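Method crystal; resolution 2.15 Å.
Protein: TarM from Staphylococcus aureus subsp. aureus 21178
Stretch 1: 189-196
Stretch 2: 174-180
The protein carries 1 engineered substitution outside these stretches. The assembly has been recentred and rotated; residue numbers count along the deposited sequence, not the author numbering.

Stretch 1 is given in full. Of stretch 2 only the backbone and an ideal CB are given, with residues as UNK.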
# COMPACT_ATOMS: atom_id res chain seq x y z
N GLY A 189 18.28 -14.66 -5.25
CA GLY A 189 18.81 -16.02 -5.17
C GLY A 189 19.35 -16.29 -3.79
O GLY A 189 18.80 -15.81 -2.79
N LYS A 190 20.46 -17.03 -3.72
CA LYS A 190 21.11 -17.38 -2.46
C LYS A 190 21.41 -16.13 -1.64
O LYS A 190 22.03 -15.19 -2.15
CB LYS A 190 22.39 -18.20 -2.72
CG LYS A 190 22.55 -19.38 -1.79
CD LYS A 190 23.63 -20.33 -2.31
CE LYS A 190 23.53 -21.69 -1.66
NZ LYS A 190 24.67 -22.57 -2.01
N THR A 191 20.92 -16.10 -0.40
CA THR A 191 21.08 -15.00 0.53
C THR A 191 21.88 -15.48 1.74
O THR A 191 21.53 -16.49 2.36
CB THR A 191 19.69 -14.47 0.97
OG1 THR A 191 19.02 -13.95 -0.18
CG2 THR A 191 19.77 -13.38 2.08
N TYR A 192 22.90 -14.70 2.12
CA TYR A 192 23.74 -15.02 3.28
C TYR A 192 23.56 -13.96 4.33
O TYR A 192 23.79 -12.77 4.09
CB TYR A 192 25.23 -15.13 2.88
CG TYR A 192 26.16 -15.54 4.01
CD1 TYR A 192 25.85 -16.61 4.85
CD2 TYR A 192 27.39 -14.91 4.18
CE1 TYR A 192 26.70 -17.00 5.88
CE2 TYR A 192 28.28 -15.32 5.18
CZ TYR A 192 27.91 -16.34 6.05
OH TYR A 192 28.79 -16.78 7.02
N VAL A 193 23.16 -14.40 5.51
CA VAL A 193 23.00 -13.53 6.65
C VAL A 193 24.30 -13.69 7.44
O VAL A 193 24.51 -14.70 8.13
CB VAL A 193 21.71 -13.83 7.47
CG1 VAL A 193 21.58 -12.88 8.66
CG2 VAL A 193 20.47 -13.75 6.58
N LEU A 194 25.21 -12.73 7.24
CA LEU A 194 26.55 -12.69 7.84
C LEU A 194 26.50 -12.75 9.34
O LEU A 194 27.30 -13.46 9.92
CB LEU A 194 27.32 -11.44 7.39
CG LEU A 194 27.86 -11.44 5.97
CD1 LEU A 194 26.78 -11.10 4.93
CD2 LEU A 194 28.95 -10.44 5.84
N VAL A 195 25.50 -12.06 9.97
CA VAL A 195 25.33 -11.98 11.43
C VAL A 195 25.10 -13.28 12.17
O VAL A 195 25.59 -13.40 13.29
CB VAL A 195 24.44 -10.81 11.93
CG1 VAL A 195 25.01 -9.49 11.47
CG2 VAL A 195 22.98 -10.95 11.47
N ASN A 196 24.40 -14.26 11.58
CA ASN A 196 24.20 -15.56 12.23
C ASN A 196 24.83 -16.72 11.44
O ASN A 196 24.59 -17.88 11.78
CB ASN A 196 22.71 -15.82 12.52
CG ASN A 196 21.78 -15.85 11.33
OD1 ASN A 196 22.19 -15.70 10.18
ND2 ASN A 196 20.49 -16.04 11.59
N UNK A 174 28.78 -1.81 8.58
CA UNK A 174 29.22 -3.21 8.45
C UNK A 174 28.22 -4.03 7.62
O UNK A 174 27.01 -3.90 7.83
CB UNK A 174 29.39 -3.84 9.83
N UNK A 175 28.68 -4.94 6.75
CA UNK A 175 27.72 -5.78 5.99
C UNK A 175 27.05 -6.81 6.88
O UNK A 175 27.72 -7.40 7.73
CB UNK A 175 28.43 -6.49 4.83
N UNK A 176 25.72 -7.04 6.69
CA UNK A 176 24.96 -7.98 7.52
C UNK A 176 24.21 -9.03 6.72
O UNK A 176 23.88 -10.09 7.25
CB UNK A 176 23.96 -7.21 8.39
N UNK A 177 23.96 -8.73 5.43
CA UNK A 177 23.30 -9.59 4.44
C UNK A 177 23.98 -9.34 3.09
O UNK A 177 24.23 -8.18 2.73
CB UNK A 177 21.80 -9.31 4.37
N UNK A 178 24.27 -10.43 2.34
CA UNK A 178 24.81 -10.42 0.97
C UNK A 178 23.93 -11.39 0.20
O UNK A 178 23.48 -12.38 0.78
CB UNK A 178 26.29 -10.81 0.91
N UNK A 179 23.60 -11.09 -1.05
CA UNK A 179 22.69 -11.95 -1.81
C UNK A 179 22.86 -11.85 -3.30
O UNK A 179 23.19 -10.77 -3.82
CB UNK A 179 21.24 -11.62 -1.46
N UNK A 180 22.61 -12.97 -3.98
CA UNK A 180 22.70 -13.03 -5.44
C UNK A 180 21.41 -12.55 -6.02
O UNK A 180 20.36 -12.80 -5.43
CB UNK A 180 23.02 -14.44 -5.93

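The two segments run antiparallel, their axes 4.6 Å apart at closest approach, and the backbone sets most of the pairing before any side chain is chosen.

Position 174 has nothing of stretch 1 within reach of its ideal CB, so this contact says almost nothing about identity. It is Y174, which makes no contact here.

At position 175 the CB points sideways and lies 4.1 Å from L194 CD2. The backbone N donates nothing to stretch 1, and phi of -71° is compatible with proline, though a small or medium apolar residue would also suit. The residue is P175, whose CB packs against L194 CD2 at 4.1 Å.

Position 176 offers its carbonyl: L194 N donates a weak hydrogen bond to the O of 176, 3.0 Å long and bent to 125°. The CB points away overall yet sits near V195 CG1, so any residue with a CB would touch that methyl while the rest of the side chain goes elsewhere. The deposited Y176 does this, its CB 3.8 Å from V195 CG1 and its ring leading off at chi1 of 64°.

The CB of 177 falls on the same face as T191 and V193. Both present methyls, which favours valine, isoleucine or leucine. I177 fills the place: its CG2 lies 3.8 Å from T191 CG2 and its CG1 4.1 Å from V193 CG2.

Position 178 is the hydrogen-bonded partner of Y192: its N donates to Y192 O at 3.0 Å, and Y192 N donates to its O at 2.7 Å. The CB shares a face with Y192 and stands 4.1 Å from L194 CD1. Alanine, serine, threonine or valine are all plausible. In S178, OG lies 3.5 Å from Y192 CB, at the edge of the tyrosine ring and near its plane, and 3.8 Å from L194 CD1.

Position 179 pairs with T191 without backbone hydrogen bonds, and its CB is 3.5 Å from T191 OG1. That hydroxyl invites a polar group, but a long chain could equally pass it by. R179 combines both: its end leads away, yet one water joins the two residues, accepting from R179 NH1 at 2.7 Å and lying 3.0 Å from T191 OG1.

At position 180 the backbone again dominates, its N donating to K190 O at 2.9 Å and its O accepting from G189 N at 2.8 Å. With CB sideways and K190 leading away, many polar residues would fit. N180 brings OD1 to 3.8 Å from K190 CB, a contact without a hydrogen bond.

Stretch 2 174-180: YPYISRN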
# COMPACT_ATOMS: atom_id res chain seq x y z
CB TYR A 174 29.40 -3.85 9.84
CG TYR A 174 30.50 -3.21 10.67
CD1 TYR A 174 31.82 -3.63 10.55
CD2 TYR A 174 30.22 -2.18 11.55
CE1 TYR A 174 32.84 -3.05 11.31
CE2 TYR A 174 31.23 -1.56 12.27
CZ TYR A 174 32.53 -2.01 12.18
OH TYR A 174 33.49 -1.40 12.95
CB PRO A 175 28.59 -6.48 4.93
CG PRO A 175 29.99 -6.42 5.50
CD PRO A 175 30.09 -5.23 6.39
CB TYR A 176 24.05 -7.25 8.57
CG TYR A 176 22.95 -6.38 7.97
CD1 TYR A 176 23.22 -5.08 7.55
CD2 TYR A 176 21.67 -6.89 7.78
CE1 TYR A 176 22.22 -4.28 7.01
CE2 TYR A 176 20.66 -6.10 7.22
CZ TYR A 176 20.95 -4.80 6.81
OH TYR A 176 19.98 -3.99 6.28
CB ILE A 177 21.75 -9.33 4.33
CG1 ILE A 177 21.00 -9.83 5.56
CG2 ILE A 177 21.15 -10.00 3.07
CD1 ILE A 177 19.54 -9.54 5.57
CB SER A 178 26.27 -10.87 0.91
OG SER A 178 26.40 -12.21 1.34
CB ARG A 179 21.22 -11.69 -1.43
CG ARG A 179 20.67 -10.36 -1.92
CD ARG A 179 19.48 -9.95 -1.08
NE ARG A 179 18.78 -8.83 -1.71
CZ ARG A 179 17.51 -8.55 -1.49
NH1 ARG A 179 16.79 -9.28 -0.65
NH2 ARG A 179 16.94 -7.52 -2.10
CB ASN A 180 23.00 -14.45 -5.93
CG ASN A 180 24.37 -14.91 -5.55
OD1 ASN A 180 24.54 -15.63 -4.59
ND2 ASN A 180 25.38 -14.45 -6.25
O HOH W 1 17.01 -11.78 0.47
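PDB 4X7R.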